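Local coordinates for protein dual function macrocyclase-peptidase POPB (PDB 5N4B) that cleaves peptide bonds after proline and joins peptide ends into macrocycles, processing the precursors of the amanitin toxins, at residues A[649-654]-A[682-687]; A[34-39]-A[605-610]; A[612-617]-A[664-669]; A[472-477]-A[527-532]. The protein carries 1 engineered substitution. All coordinates share one frame; numbering follows the deposited sequence.

Contact 1: residues A[649-654]-A[682-687]; sequences KVMPAT and PQNPHP
V650 opens the contact with its CG1 methyl, which lies 3.7 Å from CG of P685 and also reaches the H686 ring. That proline continues the packing within its own segment, because CG of P685 sits over the centre of one face of the H686 imidazole. At M651 the backbone meets the side-chain amide of N684 as it would meet a neighbouring peptide group: M651 N donates to N684 OD1 (2.9 Å), and N684 ND2 donates to M651 O (2.9 Å) with an N-H...O angle of 174°. The amide reaches this position because CG of N684 stands anti to its backbone N (chi1 -160°). Its second N-H goes to H686 O, with both acceptors in the amide plane. M651 O takes a further bond from H686 ND1 at 3.1 Å, in the plane of the ring, and its two donors approach from opposite faces of the carbonyl plane. These hydrogen bonds sit just ahead of two parallel strands, 653-659 and the outermost 688-693, of the alpha/beta-hydrolase sheet. The P652 side chain touches I588 of helix 579-590, while its carbonyl O accepts from T654 OG1. A653 then packs closely on H686, its N lying 3.4 Å from CB of that residue. The CA of A653 makes a CA-H...O contact with P687 O at 3.4 Å (142° at the hydrogen), and F718 of helix 705-722 touches both A653 and P687. Finally T654 N donates to P687 O at 2.9 Å, and the backbone pairing passes on to L689.

Contact 2: residues A[34-39]-A[605-610]; sequences VPDPYQ and VADLLK
D36 and K610 meet tip to tip, but their charged ends stop short of a salt bridge: D36 OD2 lies 4.2 Å from K610 NZ. A water fills the step between them, hydrogen-bonded to D36 OD2 at 2.7 Å and to K610 NZ at 2.6 Å. A second water links the two carboxylates, bonding D607 OD2 at 2.7 Å and D36 OD1 more weakly at 2.9 Å; its protons are probably shared among more acceptors than it can serve at once. Direct contacts are few and loose. In the apolar one, V34 CG1 meets L609 CD1 end to end at 4.1 Å, and Q39 CG lies across the end of the lysine, 4.0 Å from K610 NZ.

The next shell is consistent with two acids standing so near each other. K672 makes salt bridges to both D36 OD2 and D607 OD2, which would be expected to offset their repulsion, and E42 makes one to K610 NZ. With CG anti to the backbone N (chi1 -179°), the D607 carboxylate points OD2 at the water, while OD1 accepts weak bonds from L609 N and K610 N. D36 starts a type I beta turn closed by Q39 N to D36 O.

Y24 of strand 21-26 touches V34, L609 and K610. The pairing of an N-terminal segment, ahead of the propeller blades, with the C-terminal alpha/beta-hydrolase domain is characteristic of prolyl oligopeptidases.

Contact 3: residues A[612-617]-A[664-669]; sequences HKFTGG and RVVPMH
The carbonyl O of R664, 3.8 Å from T615 OG1, is gripped by two waters. One donates to it at 2.8 Å, also donates to T615 OG1 at 2.8 Å, and accepts from V666 N. The other donates to R664 O and accepts a weak bond from G616 N. T615 OG1 is bonded to the carbonyl O of G663, which fixes its rotation. T615 and G616 belong to a type II' beta turn, F614 to G617, closed by G617 N to F614 O at 2.9 Å.

Beside it the apolar groups touch directly. V666 CG2 lies 3.7 Å from CB of F614, while V666 CG1 meets T615 CG2 tip to tip. M668, whose CG lies between its backbone N and carbonyl carbon (chi1 74°), bends round to bring CE 3.6 Å from F614 CE2. Its SD stands 4.9 Å from the ring centroid, 25° off the normal, a Met-aromatic contact. The same methyl covers a face of the H669 ring.

R664 N (weakly) and V665 N bond D662 OD1 of the charge relay, and the R664 side chain touches A578, the engineered relay position. Apolar packing and water-bridged polar atoms probably hold this side of the loop.

Contact 4: residues A[472-477]-A[527-532]; sequences TKIPMF and SIRGGG
On the antiparallel side of the alpha/beta-hydrolase sheet, one strand in from its edge, P475 in strand 473-481 pairs with S527, just past the end of strand 522-526. S527 N donates to P475 O at 2.9 Å with an N-H...O angle of 172°, a nearly straight bond that follows the F477-V525 backbone pairing of the two strands. The proline ring lies against the serine side chain, P475 CG being 3.7 Å from S527 CB. Where the second segment turns away, I474 takes over: its CG2, anti to the backbone N, lies 3.5 Å from S527 O, an oxygen that also accepts from W538 NE1. The departing chain makes a type II beta turn from I528 to G531, with G530 at positive phi (96°).

The turn carries R529, which bends at chi3 (-70°) and brings its guanidinium beneath T472. T472 CB stands 3.9 Å above the plane of that group, over its centre, and T472 OG1 lies 3.3 Å from R529 NH1, at an angle too poor for a hydrogen bond. The polar ends are instead joined through D470, whose OD2 makes a salt bridge with R529 NH1 and whose OD1 bonds T472 OG1; D553 takes R529 NH2. With an acid on each of its two terminal nitrogens and threonine packed on a face, the buried guanidinium is fixed in orientation, and its positive charge is probably well balanced.

All four contacts belong to the alpha/beta-hydrolase half of the chain. Contacts 1 and 4 reach the same mixed sheet near its two opposite ends, with centres 29 Å apart, and both rely on direct backbone bonds; contact 1, only partly buried, adds side-chain amide and imidazole donors, and contact 4, a buried one, adds an arginine. Contacts 2 and 3 depend on waters in place of direct bonds across the segments. They adjoin each other, the N of D607 lying 3.0 Å from ND1 of H669, a probable hydrogen bond. Contact 2 is buried and rich in charge, while contact 3 lies at the surface, mixes apolar packing with water bridges, and alone comes close to the catalytic residues.

Contact 1: residues A[649-654]-A[682-687]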
loop_
_atom_site.group_PDB
_atom_site.type_symbol
_atom_site.label_atom_id
_atom_site.label_comp_id
_atom_site.label_asym_id
_atom_site.label_seq_id
_atom_site.Cartn_x
_atom_site.Cartn_y
_atom_site.Cartn_z
ATOM N N LYS A 649 -13.301 29.796 10.763
ATOM C CA LYS A 649 -13.944 28.919 9.784
ATOM C C LYS A 649 -14.583 27.734 10.499
ATOM O O LYS A 649 -13.910 27.042 11.271
ATOM C CB LYS A 649 -12.910 28.424 8.768
ATOM C CG LYS A 649 -13.440 27.599 7.650
ATOM C CD LYS A 649 -12.342 27.066 6.685
ATOM C CE LYS A 649 -11.784 28.131 5.814
ATOM N NZ LYS A 649 -10.879 27.539 4.816
ATOM N N VAL A 650 -15.851 27.460 10.190
ATOM C CA VAL A 650 -16.514 26.268 10.708
ATOM C C VAL A 650 -15.885 25.044 10.047
ATOM O O VAL A 650 -15.754 24.990 8.814
ATOM C CB VAL A 650 -18.025 26.344 10.468
ATOM C CG1 VAL A 650 -18.691 25.028 10.813
ATOM C CG2 VAL A 650 -18.669 27.468 11.303
ATOM N N MET A 651 -15.473 24.066 10.867
ATOM C CA MET A 651 -14.923 22.804 10.397
ATOM C C MET A 651 -16.022 21.758 10.276
ATOM O O MET A 651 -16.921 21.704 11.113
ATOM C CB MET A 651 -13.846 22.284 11.350
ATOM C CG MET A 651 -12.557 23.054 11.349
ATOM S SD MET A 651 -11.631 22.864 9.776
ATOM C CE MET A 651 -12.003 24.499 9.257
ATOM N N PRO A 652 -15.957 20.884 9.269
ATOM C CA PRO A 652 -16.877 19.752 9.234
ATOM C C PRO A 652 -16.644 18.835 10.414
ATOM O O PRO A 652 -15.555 18.776 10.975
ATOM C CB PRO A 652 -16.496 19.023 7.928
ATOM C CG PRO A 652 -15.063 19.336 7.756
ATOM C CD PRO A 652 -14.906 20.773 8.260
ATOM N N ALA A 653 -17.676 18.045 10.715
ATOM C CA ALA A 653 -17.508 16.929 11.649
ATOM C C ALA A 653 -16.308 16.101 11.226
ATOM O O ALA A 653 -16.228 15.683 10.073
ATOM C CB ALA A 653 -18.747 16.034 11.648
ATOM N N THR A 654 -15.392 15.841 12.168
ATOM C CA THR A 654 -14.123 15.223 11.879
ATOM C C THR A 654 -13.880 14.129 12.904
ATOM O O THR A 654 -13.994 14.361 14.117
ATOM C CB THR A 654 -12.999 16.263 11.924
ATOM O OG1 THR A 654 -13.178 17.232 10.877
ATOM C CG2 THR A 654 -11.655 15.626 11.690
ATOM N N PRO A 682 -13.025 25.776 19.629
ATOM C CA PRO A 682 -13.604 24.890 20.633
ATOM C C PRO A 682 -15.106 24.807 20.540
ATOM O O PRO A 682 -15.694 23.756 20.850
ATOM C CB PRO A 682 -13.133 25.532 21.945
ATOM C CG PRO A 682 -12.850 26.963 21.583
ATOM C CD PRO A 682 -12.259 26.882 20.214
ATOM N N GLN A 683 -15.757 25.886 20.125
ATOM C CA GLN A 683 -17.204 25.919 20.012
ATOM C C GLN A 683 -17.687 25.510 18.636
ATOM O O GLN A 683 -18.832 25.748 18.267
ATOM C CB GLN A 683 -17.745 27.299 20.379
ATOM C CG GLN A 683 -17.234 27.811 21.732
ATOM C CD GLN A 683 -17.583 26.913 22.885
ATOM O OE1 GLN A 683 -18.676 26.363 22.938
ATOM N NE2 GLN A 683 -16.663 26.806 23.848
ATOM N N ASN A 684 -16.846 24.815 17.876
ATOM C CA ASN A 684 -17.284 24.377 16.565
ATOM C C ASN A 684 -18.600 23.604 16.683
ATOM O O ASN A 684 -18.739 22.764 17.577
ATOM C CB ASN A 684 -16.217 23.453 15.966
ATOM C CG ASN A 684 -16.329 23.321 14.474
ATOM O OD1 ASN A 684 -16.094 24.284 13.700
ATOM N ND2 ASN A 684 -16.744 22.131 14.019
ATOM N N PRO A 685 -19.532 23.784 15.753
ATOM C CA PRO A 685 -20.842 23.129 15.896
ATOM C C PRO A 685 -20.823 21.641 15.656
ATOM O O PRO A 685 -21.765 20.951 16.059
ATOM C CB PRO A 685 -21.689 23.812 14.830
ATOM C CG PRO A 685 -20.733 24.450 13.902
ATOM C CD PRO A 685 -19.532 24.797 14.692
ATOM N N HIS A 686 -19.767 21.144 15.018
ATOM C CA HIS A 686 -19.620 19.749 14.650
ATOM C C HIS A 686 -18.471 19.155 15.420
ATOM O O HIS A 686 -17.480 19.852 15.667
ATOM C CB HIS A 686 -19.349 19.641 13.149
ATOM C CG HIS A 686 -20.320 20.450 12.350
ATOM N ND1 HIS A 686 -19.959 21.323 11.348
ATOM C CD2 HIS A 686 -21.661 20.469 12.410
ATOM C CE1 HIS A 686 -21.058 21.891 10.856
ATOM N NE2 HIS A 686 -22.101 21.385 11.482
ATOM N N PRO A 687 -18.596 17.917 15.877
ATOM C CA PRO A 687 -17.560 17.352 16.736
ATOM C C PRO A 687 -16.251 17.163 16.001
ATOM O O PRO A 687 -16.213 16.779 14.827
ATOM C CB PRO A 687 -18.158 16.003 17.166
ATOM C CG PRO A 687 -19.052 15.623 16.032
ATOM C CD PRO A 687 -19.691 16.967 15.665
#

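Contact 2: residues A[34-39]-A[605-610]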
loop_
_atom_site.group_PDB
_atom_site.type_symbol
_atom_site.label_atom_id
_atom_site.label_comp_id
_atom_site.label_asym_id
_atom_site.label_seq_id
_atom_site.Cartn_x
_atom_site.Cartn_y
_atom_site.Cartn_z
ATOM N N VAL A 34 8.056 29.871 15.231
ATOM C CA VAL A 34 6.876 29.031 15.089
ATOM C C VAL A 34 6.598 28.410 16.454
ATOM O O VAL A 34 7.269 27.462 16.862
ATOM C CB VAL A 34 7.091 27.940 14.023
ATOM C CG1 VAL A 34 5.848 27.042 13.919
ATOM C CG2 VAL A 34 7.402 28.573 12.665
ATOM N N PRO A 35 5.610 28.911 17.188
ATOM C CA PRO A 35 5.254 28.258 18.460
ATOM C C PRO A 35 4.803 26.833 18.185
ATOM O O PRO A 35 4.086 26.583 17.217
ATOM C CB PRO A 35 4.087 29.096 18.972
ATOM C CG PRO A 35 4.310 30.468 18.338
ATOM C CD PRO A 35 4.797 30.123 16.942
ATOM N N ASP A 36 5.191 25.913 19.080
ATOM C CA ASP A 36 4.758 24.510 19.019
ATOM C C ASP A 36 4.262 24.126 20.412
ATOM O O ASP A 36 4.891 23.335 21.125
ATOM C CB ASP A 36 5.872 23.592 18.521
ATOM C CG ASP A 36 5.341 22.260 17.902
ATOM O OD1 ASP A 36 4.268 22.280 17.241
ATOM O OD2 ASP A 36 6.020 21.219 18.049
ATOM N N PRO A 37 3.105 24.659 20.816
ATOM C CA PRO A 37 2.613 24.444 22.179
ATOM C C PRO A 37 2.274 23.013 22.470
ATOM O O PRO A 37 2.099 22.653 23.646
ATOM C CB PRO A 37 1.363 25.348 22.259
ATOM C CG PRO A 37 0.973 25.560 20.849
ATOM C CD PRO A 37 2.250 25.575 20.058
ATOM N N TYR A 38 2.114 22.181 21.425
ATOM C CA TYR A 38 1.807 20.768 21.599
ATOM C C TYR A 38 3.011 19.876 21.280
ATOM O O TYR A 38 2.849 18.675 21.000
ATOM C CB TYR A 38 0.547 20.371 20.792
ATOM C CG TYR A 38 -0.628 21.274 21.163
ATOM C CD1 TYR A 38 -1.098 21.359 22.474
ATOM C CD2 TYR A 38 -1.242 22.077 20.194
ATOM C CE1 TYR A 38 -2.126 22.202 22.797
ATOM C CE2 TYR A 38 -2.261 22.912 20.524
ATOM C CZ TYR A 38 -2.712 22.987 21.804
ATOM O OH TYR A 38 -3.737 23.880 22.119
ATOM N N GLN A 39 4.219 20.429 21.357
ATOM C CA GLN A 39 5.420 19.615 21.163
ATOM C C GLN A 39 5.418 18.414 22.084
ATOM O O GLN A 39 5.909 17.342 21.712
ATOM C CB GLN A 39 6.684 20.470 21.361
ATOM C CG GLN A 39 7.992 19.673 21.156
ATOM C CD GLN A 39 8.338 18.799 22.353
ATOM O OE1 GLN A 39 8.104 19.185 23.502
ATOM N NE2 GLN A 39 8.868 17.593 22.097
ATOM N N VAL A 605 -0.155 12.384 7.968
ATOM C CA VAL A 605 0.874 13.397 8.227
ATOM C C VAL A 605 0.148 14.730 8.403
ATOM O O VAL A 605 -0.864 14.987 7.745
ATOM C CB VAL A 605 1.863 13.457 7.054
ATOM C CG1 VAL A 605 2.815 14.586 7.186
ATOM C CG2 VAL A 605 2.583 12.122 6.906
ATOM N N ALA A 606 0.632 15.584 9.304
ATOM C CA ALA A 606 0.005 16.894 9.517
ATOM C C ALA A 606 0.972 17.981 9.945
ATOM O O ALA A 606 0.685 19.177 9.715
ATOM C CB ALA A 606 -1.127 16.804 10.539
ATOM N N ASP A 607 2.093 17.617 10.563
ATOM C CA ASP A 607 3.133 18.582 10.931
ATOM C C ASP A 607 4.169 18.498 9.814
ATOM O O ASP A 607 5.076 17.666 9.835
ATOM C CB ASP A 607 3.703 18.288 12.302
ATOM C CG ASP A 607 4.751 19.297 12.702
ATOM O OD1 ASP A 607 5.289 20.012 11.828
ATOM O OD2 ASP A 607 5.072 19.361 13.916
ATOM N N LEU A 608 4.009 19.336 8.792
ATOM C CA LEU A 608 4.923 19.297 7.655
ATOM C C LEU A 608 6.217 20.073 7.912
ATOM O O LEU A 608 7.094 20.089 7.039
ATOM C CB LEU A 608 4.271 19.826 6.386
ATOM C CG LEU A 608 3.338 18.952 5.620
ATOM C CD1 LEU A 608 2.942 19.668 4.332
ATOM C CD2 LEU A 608 3.956 17.613 5.264
ATOM N N LEU A 609 6.362 20.701 9.084
ATOM C CA LEU A 609 7.639 21.292 9.460
ATOM C C LEU A 609 8.567 20.323 10.166
ATOM O O LEU A 609 9.780 20.525 10.124
ATOM C CB LEU A 609 7.465 22.548 10.322
ATOM C CG LEU A 609 6.740 23.699 9.651
ATOM C CD1 LEU A 609 6.645 24.861 10.596
ATOM C CD2 LEU A 609 7.408 24.100 8.378
ATOM N N LYS A 610 8.040 19.243 10.754
ATOM C CA LYS A 610 8.863 18.314 11.534
ATOM C C LYS A 610 8.776 16.864 11.051
ATOM O O LYS A 610 9.372 15.989 11.681
ATOM C CB LYS A 610 8.510 18.402 13.034
ATOM C CG LYS A 610 8.759 19.775 13.703
ATOM C CD LYS A 610 8.554 19.756 15.268
ATOM C CE LYS A 610 9.594 18.914 15.979
ATOM N NZ LYS A 610 9.501 19.020 17.492
HETATM O O HOH W 1 5.428 21.979 14.601
HETATM O O HOH W 2 8.665 21.414 18.183
#

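Contact 3: residues A[612-617]-A[664-669]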
loop_
_atom_site.group_PDB
_atom_site.type_symbol
_atom_site.label_atom_id
_atom_site.label_comp_id
_atom_site.label_asym_id
_atom_site.label_seq_id
_atom_site.Cartn_x
_atom_site.Cartn_y
_atom_site.Cartn_z
ATOM N N HIS A 612 10.265 15.156 8.937
ATOM C CA HIS A 612 11.537 14.526 8.626
ATOM C C HIS A 612 12.358 14.198 9.856
ATOM O O HIS A 612 13.429 13.597 9.703
ATOM C CB HIS A 612 12.328 15.390 7.656
ATOM C CG HIS A 612 12.669 16.731 8.186
ATOM N ND1 HIS A 612 11.735 17.565 8.758
ATOM C CD2 HIS A 612 13.839 17.416 8.184
ATOM C CE1 HIS A 612 12.322 18.686 9.145
ATOM N NE2 HIS A 612 13.596 18.625 8.795
ATOM N N LYS A 613 11.879 14.546 11.037
ATOM C CA LYS A 613 12.574 14.308 12.305
ATOM C C LYS A 613 12.131 13.028 13.000
ATOM O O LYS A 613 12.645 12.715 14.081
ATOM C CB LYS A 613 12.350 15.482 13.243
ATOM C CG LYS A 613 12.795 16.869 12.761
ATOM C CD LYS A 613 14.209 16.885 12.358
ATOM C CE LYS A 613 14.779 18.294 12.345
ATOM N NZ LYS A 613 16.261 18.178 12.376
ATOM N N PHE A 614 11.200 12.264 12.428
ATOM C CA PHE A 614 10.610 11.096 13.089
ATOM C C PHE A 614 10.679 9.907 12.149
ATOM O O PHE A 614 10.362 10.029 10.954
ATOM C CB PHE A 614 9.147 11.382 13.472
ATOM C CG PHE A 614 9.025 12.456 14.463
ATOM C CD1 PHE A 614 9.064 12.166 15.803
ATOM C CD2 PHE A 614 8.892 13.759 14.064
ATOM C CE1 PHE A 614 9.007 13.177 16.743
ATOM C CE2 PHE A 614 8.829 14.781 14.972
ATOM C CZ PHE A 614 8.871 14.485 16.324
ATOM N N THR A 615 11.008 8.736 12.722
ATOM C CA THR A 615 11.166 7.449 12.052
ATOM C C THR A 615 11.720 7.621 10.632
ATOM O O THR A 615 12.839 8.131 10.482
ATOM C CB THR A 615 9.893 6.605 12.118
ATOM O OG1 THR A 615 8.825 7.283 11.457
ATOM C CG2 THR A 615 9.459 6.342 13.562
ATOM N N GLY A 616 10.956 7.252 9.628
ATOM C CA GLY A 616 11.451 7.280 8.248
ATOM C C GLY A 616 11.016 8.481 7.416
ATOM O O GLY A 616 11.116 8.479 6.171
ATOM N N GLY A 617 10.595 9.543 8.102
ATOM C CA GLY A 617 10.086 10.723 7.439
ATOM C C GLY A 617 11.075 11.434 6.559
ATOM O O GLY A 617 10.653 12.105 5.624
ATOM N N ARG A 664 5.312 4.228 10.639
ATOM C CA ARG A 664 5.367 4.847 9.321
ATOM C C ARG A 664 5.049 6.324 9.461
ATOM O O ARG A 664 5.873 7.178 9.111
ATOM C CB ARG A 664 4.370 4.158 8.404
ATOM C CG ARG A 664 4.327 4.710 6.953
ATOM C CD ARG A 664 3.091 4.137 6.200
ATOM N NE ARG A 664 2.947 4.628 4.825
ATOM C CZ ARG A 664 1.911 4.327 4.033
ATOM N NH1 ARG A 664 0.918 3.562 4.495
ATOM N NH2 ARG A 664 1.849 4.802 2.788
ATOM N N VAL A 665 3.860 6.632 10.001
ATOM C CA VAL A 665 3.469 7.995 10.329
ATOM C C VAL A 665 3.233 8.012 11.823
ATOM O O VAL A 665 2.217 7.506 12.317
ATOM C CB VAL A 665 2.219 8.445 9.576
ATOM C CG1 VAL A 665 1.922 9.852 9.990
ATOM C CG2 VAL A 665 2.361 8.306 8.067
ATOM N N VAL A 666 4.139 8.631 12.558
ATOM C CA VAL A 666 3.946 8.658 14.003
ATOM C C VAL A 666 2.681 9.445 14.368
ATOM O O VAL A 666 2.353 10.453 13.710
ATOM C CB VAL A 666 5.189 9.218 14.733
ATOM C CG1 VAL A 666 6.349 8.228 14.676
ATOM C CG2 VAL A 666 5.602 10.550 14.174
ATOM N N PRO A 667 1.946 9.013 15.391
ATOM C CA PRO A 667 0.636 9.599 15.686
ATOM C C PRO A 667 0.684 11.019 16.215
ATOM O O PRO A 667 -0.367 11.676 16.229
ATOM C CB PRO A 667 0.033 8.627 16.700
ATOM C CG PRO A 667 1.225 7.933 17.279
ATOM C CD PRO A 667 2.209 7.837 16.197
ATOM N N MET A 668 1.853 11.538 16.610
ATOM C CA MET A 668 1.938 12.935 17.033
ATOM C C MET A 668 1.409 13.883 15.978
ATOM O O MET A 668 0.900 14.930 16.327
ATOM C CB MET A 668 3.376 13.294 17.410
ATOM C CG MET A 668 4.330 13.452 16.273
ATOM S SD MET A 668 4.344 15.143 15.634
ATOM C CE MET A 668 5.351 14.980 14.170
ATOM N N HIS A 669 1.474 13.515 14.697
ATOM C CA HIS A 669 0.947 14.361 13.641
ATOM C C HIS A 669 -0.533 14.649 13.900
ATOM O O HIS A 669 -0.971 15.802 13.958
ATOM C CB HIS A 669 1.110 13.631 12.310
ATOM C CG HIS A 669 2.477 13.693 11.746
ATOM N ND1 HIS A 669 2.998 14.828 11.148
ATOM C CD2 HIS A 669 3.446 12.749 11.683
ATOM C CE1 HIS A 669 4.223 14.575 10.743
ATOM N NE2 HIS A 669 4.524 13.321 11.055
HETATM O O HOH W 3 6.784 9.158 10.935
HETATM O O HOH W 4 8.436 6.364 8.244
#

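Contact 4: residues A[472-477]-A[527-532]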
loop_
_atom_site.group_PDB
_atom_site.type_symbol
_atom_site.label_atom_id
_atom_site.label_comp_id
_atom_site.label_asym_id
_atom_site.label_seq_id
_atom_site.Cartn_x
_atom_site.Cartn_y
_atom_site.Cartn_z
ATOM N N THR A 472 -6.254 22.127 -15.446
ATOM C CA THR A 472 -5.947 20.733 -15.736
ATOM C C THR A 472 -7.197 19.874 -15.621
ATOM O O THR A 472 -7.965 19.984 -14.657
ATOM C CB THR A 472 -4.893 20.214 -14.767
ATOM O OG1 THR A 472 -3.751 21.073 -14.804
ATOM C CG2 THR A 472 -4.469 18.803 -15.139
ATOM N N LYS A 473 -7.409 19.018 -16.600
ATOM C CA LYS A 473 -8.513 18.081 -16.584
ATOM C C LYS A 473 -8.105 16.831 -15.819
ATOM O O LYS A 473 -7.049 16.244 -16.063
ATOM C CB LYS A 473 -8.919 17.737 -18.007
ATOM C CG LYS A 473 -9.350 18.969 -18.811
ATOM C CD LYS A 473 -10.493 19.719 -18.162
ATOM C CE LYS A 473 -10.979 20.899 -19.037
ATOM N NZ LYS A 473 -9.833 21.805 -19.450
ATOM N N ILE A 474 -8.947 16.441 -14.864
ATOM C CA ILE A 474 -8.665 15.353 -13.929
ATOM C C ILE A 474 -9.789 14.342 -14.088
ATOM O O ILE A 474 -10.966 14.724 -14.014
ATOM C CB ILE A 474 -8.627 15.826 -12.465
ATOM C CG1 ILE A 474 -7.767 17.072 -12.226
ATOM C CG2 ILE A 474 -8.184 14.682 -11.567
ATOM C CD1 ILE A 474 -6.365 16.928 -12.415
ATOM N N PRO A 475 -9.508 13.048 -14.239
ATOM C CA PRO A 475 -10.585 12.046 -14.221
ATOM C C PRO A 475 -10.910 11.610 -12.806
ATOM O O PRO A 475 -10.085 11.696 -11.894
ATOM C CB PRO A 475 -9.979 10.857 -14.984
ATOM C CG PRO A 475 -8.537 10.964 -14.610
ATOM C CD PRO A 475 -8.176 12.416 -14.433
ATOM N N MET A 476 -12.136 11.144 -12.648
ATOM C CA MET A 476 -12.639 10.717 -11.349
ATOM C C MET A 476 -13.581 9.539 -11.560
ATOM O O MET A 476 -14.537 9.626 -12.340
ATOM C CB MET A 476 -13.403 11.839 -10.673
ATOM C CG MET A 476 -14.056 11.452 -9.351
ATOM S SD MET A 476 -14.472 12.859 -8.270
ATOM C CE MET A 476 -15.376 13.941 -9.366
ATOM N N PHE A 477 -13.381 8.472 -10.788
ATOM C CA PHE A 477 -14.341 7.369 -10.775
ATOM C C PHE A 477 -15.505 7.701 -9.855
ATOM O O PHE A 477 -15.315 8.270 -8.776
ATOM C CB PHE A 477 -13.688 6.102 -10.254
ATOM C CG PHE A 477 -12.591 5.564 -11.115
ATOM C CD1 PHE A 477 -12.855 5.093 -12.392
ATOM C CD2 PHE A 477 -11.299 5.498 -10.641
ATOM C CE1 PHE A 477 -11.821 4.556 -13.170
ATOM C CE2 PHE A 477 -10.263 4.920 -11.439
ATOM C CZ PHE A 477 -10.550 4.473 -12.672
ATOM N N SER A 527 -8.502 11.136 -9.591
ATOM C CA SER A 527 -7.122 10.789 -9.892
ATOM C C SER A 527 -6.239 12.038 -9.802
ATOM O O SER A 527 -5.624 12.465 -10.771
ATOM C CB SER A 527 -7.023 10.179 -11.285
ATOM O OG SER A 527 -7.957 9.107 -11.465
ATOM N N ILE A 528 -6.100 12.554 -8.588
ATOM C CA ILE A 528 -5.433 13.842 -8.379
ATOM C C ILE A 528 -3.924 13.746 -8.619
ATOM O O ILE A 528 -3.287 12.691 -8.452
ATOM C CB ILE A 528 -5.760 14.372 -6.984
ATOM C CG1 ILE A 528 -5.155 13.483 -5.904
ATOM C CG2 ILE A 528 -7.254 14.544 -6.849
ATOM C CD1 ILE A 528 -5.605 13.875 -4.487
ATOM N N ARG A 529 -3.350 14.882 -8.990
ATOM C CA ARG A 529 -1.914 14.986 -9.190
ATOM C C ARG A 529 -1.167 14.697 -7.902
ATOM O O ARG A 529 -1.707 14.862 -6.802
ATOM C CB ARG A 529 -1.560 16.355 -9.752
ATOM C CG ARG A 529 -1.901 16.499 -11.224
ATOM C CD ARG A 529 -1.672 17.877 -11.737
ATOM N NE ARG A 529 -2.648 18.786 -11.180
ATOM C CZ ARG A 529 -2.712 20.079 -11.427
ATOM N NH1 ARG A 529 -1.796 20.677 -12.187
ATOM N NH2 ARG A 529 -3.674 20.780 -10.883
ATOM N N GLY A 530 0.065 14.226 -8.049
ATOM C CA GLY A 530 0.813 13.583 -7.013
ATOM C C GLY A 530 0.732 12.061 -7.067
ATOM O O GLY A 530 1.670 11.370 -6.674
ATOM N N GLY A 531 -0.381 11.524 -7.564
ATOM C CA GLY A 531 -0.423 10.120 -7.900
ATOM C C GLY A 531 0.369 9.789 -9.144
ATOM O O GLY A 531 0.930 10.664 -9.805
ATOM N N GLY A 532 0.375 8.501 -9.453
ATOM C CA GLY A 532 1.103 7.951 -10.578
ATOM C C GLY A 532 0.262 7.592 -11.760
ATOM O O GLY A 532 0.790 6.972 -12.690
#